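Local structure of SidF, inhibitor of growth family, member 3 (Legionella pneumophila subsp. pneumophila, 4FYE) at residues A[77-80]-A[81-85]; A[146-149]-A[150-154]; A[341-344]-A[345-349]. The protein is a phosphoinositide phosphatase that probably removes the 3-phosphate from phosphatidylinositol 3,4,5-trisphosphate. The protein carries 1 engineered substitution. All coordinates share one frame; numbering follows the deposited sequence.

How the contacts relate
From the N terminus, contact 1 comes first, on helix 71-92. Contact 2 follows on helix 136-163, and contact 3 lies much later, near the end of helix 335-349. Each is made of i to i+4 contacts within one helix and encloses no loop, and the three follow in series without nesting or crossing. Contacts 1 and 2 nevertheless meet: Ile79 CD1 comes within 3.5 Å of Leu152 CD2, joining two helices of the same bundle. Contact 3 stands apart, its nearest atom about 34 Å from contact 1 and about 44 Å from contact 2. It ties its helix to the four-stranded mixed sheet, and it lies across the chain's centre from contact 2.

Contact 1: residues A[77-80]-A[81-85]; sequences NYID and NLVAA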
ATOM      1  N   ASN A  77      -1.664  21.249  14.447  1.00 42.70           N
ATOM      2  CA  ASN A  77      -0.813  20.513  13.509  1.00 45.83           C
ATOM      3  C   ASN A  77      -0.565  21.286  12.216  1.00 46.66           C
ATOM      4  O   ASN A  77       0.552  21.469  11.765  1.00 52.46           O
ATOM      5  CB  ASN A  77      -1.443  19.166  13.156  1.00 44.04           C
ATOM      6  CG  ASN A  77      -1.434  18.231  14.324  1.00 47.99           C
ATOM      7  OD1 ASN A  77      -0.699  18.455  15.283  1.00 53.78           O
ATOM      8  ND2 ASN A  77      -2.263  17.191  14.273  1.00 45.41           N
ATOM      9  N   TYR A  78      -1.642  21.733  11.629  1.00 45.57           N
ATOM     10  CA  TYR A  78      -1.563  22.601  10.494  1.00 45.57           C
ATOM     11  C   TYR A  78      -0.745  23.795  10.747  1.00 45.39           C
ATOM     12  O   TYR A  78       0.085  24.052   9.938  1.00 50.04           O
ATOM     13  CB  TYR A  78      -2.937  23.063  10.040  1.00 43.80           C
ATOM     14  CG  TYR A  78      -2.828  23.806   8.744  1.00 47.02           C
ATOM     15  CD1 TYR A  78      -2.842  23.136   7.548  1.00 42.47           C
ATOM     16  CD2 TYR A  78      -2.681  25.188   8.719  1.00 46.14           C
ATOM     17  CE1 TYR A  78      -2.761  23.825   6.356  1.00 42.86           C
ATOM     18  CE2 TYR A  78      -2.615  25.862   7.543  1.00 44.48           C
ATOM     19  CZ  TYR A  78      -2.642  25.153   6.372  1.00 47.44           C
ATOM     20  OH  TYR A  78      -2.573  25.810   5.186  1.00 53.48           O
ATOM     21  N   ILE A  79      -0.965  24.542  11.848  1.00 48.89           N
ATOM     22  CA  ILE A  79      -0.160  25.734  12.071  1.00 48.39           C
ATOM     23  C   ILE A  79       1.356  25.375  12.108  1.00 49.14           C
ATOM     24  O   ILE A  79       2.159  25.937  11.377  1.00 51.71           O
ATOM     25  CB  ILE A  79      -0.512  26.465  13.370  1.00 53.05           C
ATOM     26  CG1 ILE A  79      -2.006  26.816  13.541  1.00 58.09           C
ATOM     27  CG2 ILE A  79       0.363  27.667  13.571  1.00 46.58           C
ATOM     28  CD1 ILE A  79      -2.598  27.802  12.613  1.00 58.11           C
ATOM     29  N   ASP A  80       1.729  24.414  12.938  1.00 50.30           N
ATOM     30  CA  ASP A  80       3.110  24.139  13.271  1.00 53.42           C
ATOM     31  C   ASP A  80       3.824  23.577  12.080  1.00 52.42           C
ATOM     32  O   ASP A  80       4.993  23.913  11.852  1.00 56.23           O
ATOM     33  CB  ASP A  80       3.216  23.099  14.416  1.00 57.00           C
ATOM     34  CG  ASP A  80       2.754  23.649  15.775  1.00 66.60           C
ATOM     35  OD1 ASP A  80       2.640  24.893  15.953  1.00 66.75           O
ATOM     36  OD2 ASP A  80       2.481  22.826  16.685  1.00 72.78           O
ATOM     37  N   ASN A  81       3.135  22.698  11.349  1.00 50.21           N
ATOM     38  CA  ASN A  81       3.761  21.995  10.237  1.00 51.28           C
ATOM     39  C   ASN A  81       3.983  22.967   9.060  1.00 51.43           C
ATOM     40  O   ASN A  81       4.998  22.922   8.435  1.00 52.62           O
ATOM     41  CB  ASN A  81       3.013  20.718   9.839  1.00 47.55           C
ATOM     42  CG  ASN A  81       3.118  19.586  10.903  1.00 47.80           C
ATOM     43  OD1 ASN A  81       4.096  19.472  11.615  1.00 49.13           O
ATOM     44  ND2 ASN A  81       2.105  18.752  10.988  1.00 45.57           N
ATOM     45  N   LEU A  82       3.069  23.895   8.830  1.00 47.47           N
ATOM     46  CA  LEU A  82       3.277  24.916   7.827  1.00 49.52           C
ATOM     47  C   LEU A  82       4.387  25.886   8.317  1.00 54.37           C
ATOM     48  O   LEU A  82       5.273  26.311   7.526  1.00 51.98           O
ATOM     49  CB  LEU A  82       1.956  25.662   7.572  1.00 51.37           C
ATOM     50  CG  LEU A  82       1.718  26.573   6.357  1.00 55.06           C
ATOM     51  CD1 LEU A  82       0.840  27.801   6.679  1.00 46.19           C
ATOM     52  CD2 LEU A  82       3.017  27.041   5.762  1.00 56.62           C
ATOM     53  N   VAL A  83       4.366  26.220   9.612  1.00 54.69           N
ATOM     54  CA  VAL A  83       5.403  27.133  10.161  1.00 54.76           C
ATOM     55  C   VAL A  83       6.754  26.565   9.926  1.00 54.01           C
ATOM     56  O   VAL A  83       7.659  27.306   9.600  1.00 57.18           O
ATOM     57  CB  VAL A  83       5.299  27.376  11.661  1.00 56.37           C
ATOM     58  CG1 VAL A  83       6.654  27.813  12.241  1.00 56.73           C
ATOM     59  CG2 VAL A  83       4.270  28.457  11.900  1.00 56.05           C
ATOM     60  N   ALA A  84       6.885  25.248  10.065  1.00 53.29           N
ATOM     61  CA  ALA A  84       8.185  24.595   9.848  1.00 51.50           C
ATOM     62  C   ALA A  84       8.586  24.706   8.362  1.00 54.22           C
ATOM     63  O   ALA A  84       9.669  25.165   8.051  1.00 61.33           O
ATOM     64  CB  ALA A  84       8.172  23.138  10.329  1.00 43.97           C
ATOM     65  N   ALA A  85       7.701  24.361   7.436  1.00 52.26           N
ATOM     66  CA  ALA A  85       7.998  24.541   6.014  1.00 52.93           C
ATOM     67  C   ALA A  85       8.438  25.982   5.732  1.00 58.68           C
ATOM     68  O   ALA A  85       9.417  26.238   5.016  1.00 64.93           O
ATOM     69  CB  ALA A  85       6.734  24.203   5.210  1.00 49.98           C
TER
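Asn81 folds back over the carbonyl of Asn77, one helical turn earlier. Asn81 CB lies 3.2 Å from Asn77 O. The torsion about the first side-chain bond (chi1 -70°) sets CG beside the residue's own backbone N, and the measured approach bears this out, Asn81 CG being 3.3 Å from Asn77 O. At the tip, Asn81 ND2 also approaches Asn77 O to 3.2 Å, but the angle is too poor for a hydrogen bond. That oxygen is instead taken by the backbone, Asn81 N to Asn77 O at 2.9 Å with an N-H...O angle of 157°. The amide finds its bonds beyond the turn: OD1 accepts from the backbone N of Ala31, while ND2 donates to the carbonyl of Gly713. Gripped at both atoms, the group has its flip settled, and it joins two distant loops to the helix.

Two apolar pairs continue along the other faces. Tyr78 and Leu82 run side by side and point the same way, with Tyr78 CE2 4.1 Å from Leu82 CD1; the methyl reaches the ring obliquely. Ile79 CG2 and Val83 CG2 are 4.3 Å apart, a looser touch. Val83 CG2 fits more closely against the backbone, 3.3 Å from Ile79 O, which also receives the Val83 N bond of 2.8 Å. Asp80 takes its main chain into the same ladder through Ala84 N, whereas its carboxylate OD1 forms a salt bridge with Lys113.

The turn thus presents different faces of helix 71-92 to different neighbours. Val83 meets Ile105, Asp106 and Ala109 of helix 98-119, to which Lys113 also belongs; Leu82 reaches Phe155 of helix 136-163, and Ile79 sits between these two helices, touching Ala109 and Phe155.

Contact 2: residues A[146-149]-A[150-154]; sequences AKVE and GSLQQ
Val148 lies alongside Leu152, both pointing the same way, with Val148 CG1 4.2 Å from Leu152 CG. This is the i to i+4 pairing of an alpha-helix, here the apolar ridge of helix 136-163 within a helical bundle. Leu152 CG is set beside its own backbone N (chi1 -60°), a torsion that brings it over the preceding turn, 3.3 Å from Val148 O. Val148 O also accepts the backbone bond from Leu152 N at 2.8 Å. Backbone and side chain of Leu152 therefore converge on one carbonyl.

The ridge is covered from outside. Phe739 of helix 733-741 touches both Val148 and Leu152. From helix 71-92, Ala75 reaches Val148, while Tyr78 and Ile79 touch Leu152. Both helices thus cover the pair, in keeping with its burial.

Round the helix from the ridge, Glu149 and Gln153 form a second, polar i to i+4 pair. Their contact is between the stem of one and the amide of the other: Glu149 CG lies 3.7 Å from Gln153 NE2. The side chains slant across one another, their carboxylate and amide planes 33° apart, and no hydrogen bond links the two groups. What does connect the residues is the main chain, Gln153 N to Glu149 O at 3.0 Å. Ile742, near the modelled C terminus, touches both side chains.

Elsewhere round the turn, Gly150 N donates to Ala146 O at 3.0 Å, with an N-H...O angle of 162°. Lys147 O takes two donors from a single residue: Ser151 N at 3.2 Å, and Ser151 OG, through a weak bond, at 3.3 Å.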
ATOM      1  N   ALA A 146     -15.738  24.604  10.065  1.00 41.57           N
ATOM      2  CA  ALA A 146     -15.784  25.624   9.000  1.00 43.51           C
ATOM      3  C   ALA A 146     -15.198  26.962   9.539  1.00 48.98           C
ATOM      4  O   ALA A 146     -14.459  27.671   8.852  1.00 52.93           O
ATOM      5  CB  ALA A 146     -17.222  25.849   8.494  1.00 37.86           C
ATOM      6  N   LYS A 147     -15.541  27.294  10.762  1.00 44.95           N
ATOM      7  CA  LYS A 147     -14.931  28.412  11.425  1.00 49.28           C
ATOM      8  C   LYS A 147     -13.398  28.345  11.321  1.00 48.02           C
ATOM      9  O   LYS A 147     -12.741  29.260  10.907  1.00 50.60           O
ATOM     10  CB  LYS A 147     -15.327  28.375  12.907  1.00 46.61           C
ATOM     11  CG  LYS A 147     -16.258  29.482  13.440  1.00 54.38           C
ATOM     12  CD  LYS A 147     -17.732  29.144  13.357  1.00 57.70           C
ATOM     13  CE  LYS A 147     -18.421  29.240  14.728  1.00 62.61           C
ATOM     14  NZ  LYS A 147     -18.902  30.563  15.277  1.00 68.82           N
ATOM     15  N   VAL A 148     -12.830  27.245  11.761  1.00 46.52           N
ATOM     16  CA  VAL A 148     -11.401  27.086  11.825  1.00 46.77           C
ATOM     17  C   VAL A 148     -10.735  27.104  10.447  1.00 49.93           C
ATOM     18  O   VAL A 148      -9.639  27.659  10.302  1.00 53.15           O
ATOM     19  CB  VAL A 148     -11.085  25.776  12.589  1.00 43.65           C
ATOM     20  CG1 VAL A 148      -9.708  25.260  12.290  1.00 40.24           C
ATOM     21  CG2 VAL A 148     -11.213  26.046  14.082  1.00 42.17           C
ATOM     22  N   GLU A 149     -11.401  26.524   9.447  1.00 47.88           N
ATOM     23  CA  GLU A 149     -10.908  26.540   8.091  1.00 54.46           C
ATOM     24  C   GLU A 149     -10.765  27.969   7.663  1.00 52.33           C
ATOM     25  O   GLU A 149      -9.769  28.323   7.063  1.00 53.53           O
ATOM     26  CB  GLU A 149     -11.859  25.864   7.145  1.00 63.94           C
ATOM     27  CG  GLU A 149     -11.306  25.737   5.732  1.00 85.62           C
ATOM     28  CD  GLU A 149     -11.615  24.375   5.092  1.00108.78           C
ATOM     29  OE1 GLU A 149     -12.672  23.767   5.403  1.00112.57           O
ATOM     30  OE2 GLU A 149     -10.793  23.898   4.270  1.00124.07           O
ATOM     31  N   GLY A 150     -11.756  28.778   8.006  1.00 46.35           N
ATOM     32  CA  GLY A 150     -11.725  30.211   7.732  1.00 48.15           C
ATOM     33  C   GLY A 150     -10.469  30.834   8.335  1.00 52.22           C
ATOM     34  O   GLY A 150      -9.765  31.570   7.669  1.00 56.90           O
ATOM     35  N   SER A 151     -10.168  30.523   9.591  1.00 52.56           N
ATOM     36  CA  SER A 151      -8.961  31.066  10.233  1.00 54.36           C
ATOM     37  C   SER A 151      -7.666  30.533   9.628  1.00 51.32           C
ATOM     38  O   SER A 151      -6.678  31.266   9.561  1.00 50.83           O
ATOM     39  CB  SER A 151      -8.970  30.811  11.735  1.00 52.56           C
ATOM     40  OG  SER A 151     -10.272  31.052  12.203  1.00 64.19           O
ATOM     41  N   LEU A 152      -7.664  29.287   9.190  1.00 46.93           N
ATOM     42  CA  LEU A 152      -6.434  28.725   8.600  1.00 49.92           C
ATOM     43  C   LEU A 152      -6.145  29.265   7.207  1.00 50.44           C
ATOM     44  O   LEU A 152      -4.976  29.356   6.827  1.00 47.69           O
ATOM     45  CB  LEU A 152      -6.438  27.223   8.559  1.00 46.58           C
ATOM     46  CG  LEU A 152      -6.551  26.484   9.879  1.00 49.95           C
ATOM     47  CD1 LEU A 152      -6.492  24.983   9.571  1.00 49.99           C
ATOM     48  CD2 LEU A 152      -5.450  26.876  10.862  1.00 53.73           C
ATOM     49  N   GLN A 153      -7.186  29.685   6.485  1.00 50.71           N
ATOM     50  CA  GLN A 153      -6.949  30.390   5.231  1.00 53.11           C
ATOM     51  C   GLN A 153      -6.336  31.728   5.509  1.00 54.22           C
ATOM     52  O   GLN A 153      -5.341  32.093   4.870  1.00 58.52           O
ATOM     53  CB  GLN A 153      -8.207  30.544   4.379  1.00 53.83           C
ATOM     54  CG  GLN A 153      -8.491  29.212   3.712  1.00 62.51           C
ATOM     55  CD  GLN A 153      -9.970  28.944   3.446  1.00 69.77           C
ATOM     56  OE1 GLN A 153     -10.855  29.745   3.801  1.00 77.91           O
ATOM     57  NE2 GLN A 153     -10.244  27.812   2.795  1.00 70.92           N
ATOM     58  N   GLN A 154      -6.879  32.474   6.467  1.00 52.05           N
ATOM     59  CA  GLN A 154      -6.236  33.763   6.805  1.00 50.52           C
ATOM     60  C   GLN A 154      -4.784  33.548   7.300  1.00 52.79           C
ATOM     61  O   GLN A 154      -3.841  34.281   6.909  1.00 49.04           O
ATOM     62  CB  GLN A 154      -7.084  34.511   7.783  1.00 49.70           C
ATOM     63  CG  GLN A 154      -8.423  34.978   7.205  1.00 48.15           C
ATOM     64  CD  GLN A 154      -9.334  35.394   8.334  1.00 50.04           C
ATOM     65  OE1 GLN A 154      -9.085  35.013   9.463  1.00 54.77           O
ATOM     66  NE2 GLN A 154     -10.366  36.200   8.060  1.00 49.72           N
TER

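Contact 3: residues A[341-344]-A[345-349]; sequences QLIK and LYVEH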
ATOM      1  N   GLN A 341      27.037 -11.158   6.611  1.00 52.76           N
ATOM      2  CA  GLN A 341      27.827 -12.145   5.907  1.00 58.51           C
ATOM      3  C   GLN A 341      26.880 -13.213   5.318  1.00 57.54           C
ATOM      4  O   GLN A 341      27.009 -13.622   4.173  1.00 59.46           O
ATOM      5  CB  GLN A 341      28.847 -12.764   6.875  1.00 59.99           C
ATOM      6  CG  GLN A 341      29.888 -13.606   6.193  1.00 71.76           C
ATOM      7  CD  GLN A 341      30.709 -14.472   7.181  1.00 83.48           C
ATOM      8  OE1 GLN A 341      30.199 -14.958   8.211  1.00 88.31           O
ATOM      9  NE2 GLN A 341      31.984 -14.678   6.859  1.00 80.84           N
ATOM     10  N   LEU A 342      25.914 -13.647   6.116  1.00 55.07           N
ATOM     11  CA  LEU A 342      24.856 -14.519   5.669  1.00 53.34           C
ATOM     12  C   LEU A 342      24.110 -13.944   4.474  1.00 52.85           C
ATOM     13  O   LEU A 342      23.865 -14.666   3.523  1.00 52.19           O
ATOM     14  CB  LEU A 342      23.872 -14.740   6.809  1.00 55.07           C
ATOM     15  CG  LEU A 342      24.052 -15.989   7.668  1.00 57.81           C
ATOM     16  CD1 LEU A 342      25.309 -16.784   7.322  1.00 55.12           C
ATOM     17  CD2 LEU A 342      23.926 -15.653   9.146  1.00 53.06           C
ATOM     18  N   ILE A 343      23.771 -12.656   4.499  1.00 48.29           N
ATOM     19  CA  ILE A 343      22.969 -12.099   3.414  1.00 47.54           C
ATOM     20  C   ILE A 343      23.770 -12.073   2.136  1.00 50.40           C
ATOM     21  O   ILE A 343      23.305 -12.497   1.066  1.00 50.57           O
ATOM     22  CB  ILE A 343      22.435 -10.720   3.750  1.00 45.89           C
ATOM     23  CG1 ILE A 343      21.367 -10.883   4.810  1.00 43.93           C
ATOM     24  CG2 ILE A 343      21.829 -10.035   2.504  1.00 44.49           C
ATOM     25  CD1 ILE A 343      20.929  -9.539   5.419  1.00 44.99           C
ATOM     26  N   LYS A 344      25.010 -11.640   2.279  1.00 53.30           N
ATOM     27  CA  LYS A 344      25.931 -11.594   1.170  1.00 54.73           C
ATOM     28  C   LYS A 344      26.158 -12.980   0.534  1.00 51.73           C
ATOM     29  O   LYS A 344      26.104 -13.113  -0.656  1.00 50.92           O
ATOM     30  CB  LYS A 344      27.276 -10.975   1.598  1.00 55.62           C
ATOM     31  CG  LYS A 344      28.250 -10.950   0.425  1.00 59.30           C
ATOM     32  CD  LYS A 344      29.719 -10.851   0.780  1.00 62.94           C
ATOM     33  CE  LYS A 344      30.510 -11.369  -0.407  1.00 70.80           C
ATOM     34  NZ  LYS A 344      31.883 -10.797  -0.400  1.00 80.29           N
ATOM     35  N   LEU A 345      26.410 -13.994   1.339  1.00 49.88           N
ATOM     36  CA  LEU A 345      26.627 -15.319   0.795  1.00 51.02           C
ATOM     37  C   LEU A 345      25.334 -15.848   0.194  1.00 49.98           C
ATOM     38  O   LEU A 345      25.355 -16.448  -0.847  1.00 53.42           O
ATOM     39  CB  LEU A 345      27.169 -16.279   1.867  1.00 52.16           C
ATOM     40  CG  LEU A 345      28.661 -16.083   2.197  1.00 55.62           C
ATOM     41  CD1 LEU A 345      29.132 -16.785   3.473  1.00 54.50           C
ATOM     42  CD2 LEU A 345      29.597 -16.467   1.053  1.00 54.37           C
ATOM     43  N   TYR A 346      24.200 -15.574   0.835  1.00 50.23           N
ATOM     44  CA  TYR A 346      22.926 -16.018   0.359  1.00 47.54           C
ATOM     45  C   TYR A 346      22.687 -15.485  -1.043  1.00 52.60           C
ATOM     46  O   TYR A 346      22.212 -16.253  -1.945  1.00 51.20           O
ATOM     47  CB  TYR A 346      21.781 -15.625   1.304  1.00 45.85           C
ATOM     48  CG  TYR A 346      20.392 -15.858   0.685  1.00 44.77           C
ATOM     49  CD1 TYR A 346      19.955 -17.135   0.352  1.00 49.58           C
ATOM     50  CD2 TYR A 346      19.574 -14.834   0.404  1.00 41.47           C
ATOM     51  CE1 TYR A 346      18.718 -17.352  -0.239  1.00 44.53           C
ATOM     52  CE2 TYR A 346      18.346 -15.031  -0.171  1.00 43.33           C
ATOM     53  CZ  TYR A 346      17.933 -16.298  -0.507  1.00 46.22           C
ATOM     54  OH  TYR A 346      16.697 -16.517  -1.111  1.00 47.24           O
ATOM     55  N   VAL A 347      23.009 -14.191  -1.222  1.00 50.67           N
ATOM     56  CA  VAL A 347      22.685 -13.486  -2.454  1.00 51.44           C
ATOM     57  C   VAL A 347      23.591 -13.976  -3.581  1.00 54.63           C
ATOM     58  O   VAL A 347      23.148 -14.131  -4.719  1.00 58.58           O
ATOM     59  CB  VAL A 347      22.848 -11.940  -2.330  1.00 51.57           C
ATOM     60  CG1 VAL A 347      22.760 -11.307  -3.716  1.00 47.81           C
ATOM     61  CG2 VAL A 347      21.795 -11.357  -1.417  1.00 43.85           C
ATOM     62  N   GLU A 348      24.831 -14.283  -3.226  1.00 53.54           N
ATOM     63  CA  GLU A 348      25.859 -14.663  -4.167  1.00 56.27           C
ATOM     64  C   GLU A 348      25.534 -16.057  -4.735  1.00 58.62           C
ATOM     65  O   GLU A 348      25.683 -16.295  -5.918  1.00 59.66           O
ATOM     66  CB  GLU A 348      27.212 -14.544  -3.459  1.00 60.57           C
ATOM     67  CG  GLU A 348      28.445 -15.168  -4.113  1.00 78.09           C
ATOM     68  CD  GLU A 348      29.698 -15.118  -3.188  1.00 85.48           C
ATOM     69  OE1 GLU A 348      30.543 -16.058  -3.246  1.00 90.73           O
ATOM     70  OE2 GLU A 348      29.844 -14.141  -2.391  1.00 86.67           O
ATOM     71  N   HIS A 349      24.971 -16.934  -3.921  1.00 52.97           N
ATOM     72  CA  HIS A 349      24.654 -18.276  -4.371  1.00 51.27           C
ATOM     73  C   HIS A 349      23.205 -18.609  -4.677  1.00 51.86           C
ATOM     74  O   HIS A 349      22.922 -19.751  -4.998  1.00 52.17           O
ATOM     75  CB  HIS A 349      25.199 -19.274  -3.334  1.00 51.96           C
ATOM     76  CG  HIS A 349      26.673 -19.105  -3.083  1.00 50.50           C
ATOM     77  ND1 HIS A 349      27.603 -19.748  -3.800  1.00 54.64           N
ATOM     78  CD2 HIS A 349      27.344 -18.292  -2.238  1.00 50.43           C
ATOM     79  CE1 HIS A 349      28.816 -19.390  -3.412  1.00 54.07           C
ATOM     80  NE2 HIS A 349      28.667 -18.498  -2.446  1.00 54.48           N
TER
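Ile343 and Val347 supply the apolar contact of this turn, meeting through their branch methyls with Ile343 CG2 4.1 Å from Val347 CG2. Val347 CG2 also presses on the main chain, 3.1 Å from Ile343 O: with chi1 at 169°, this methyl lies beside the backbone N, on the side of the preceding turn.

The charged pair is Lys344 and Glu348. Both chains are extended, and they touch at Lys344 CE, 3.5 Å from Glu348 OE2. Lys344 NZ is 4.4 Å from Glu348 OE2, too far for direct ion pairing, though some electrostatic attraction is likely.

Backbone bonds complete the set. Leu345 N donates to Gln341 O at 2.9 Å, with an N-H...O angle of 166°, and Tyr346 N to Leu342 O at 2.9 Å. Val347 N donates mainly to Ile343 O at 2.9 Å and weakly to Lys344 O, which receives Glu348 N at 3.1 Å.

Ile343 rests on Ile396 and Thr398 of strand 391-399, Val347 on Val404 and Thr406 of strand 402-416, and Leu342, Ile343 and Tyr346 on Leu318 of helix 315-320. Glu348 is exposed, Lys344 largely so though it brushes Val404: the pattern of an amphipathic helix packed on a mixed beta-sheet.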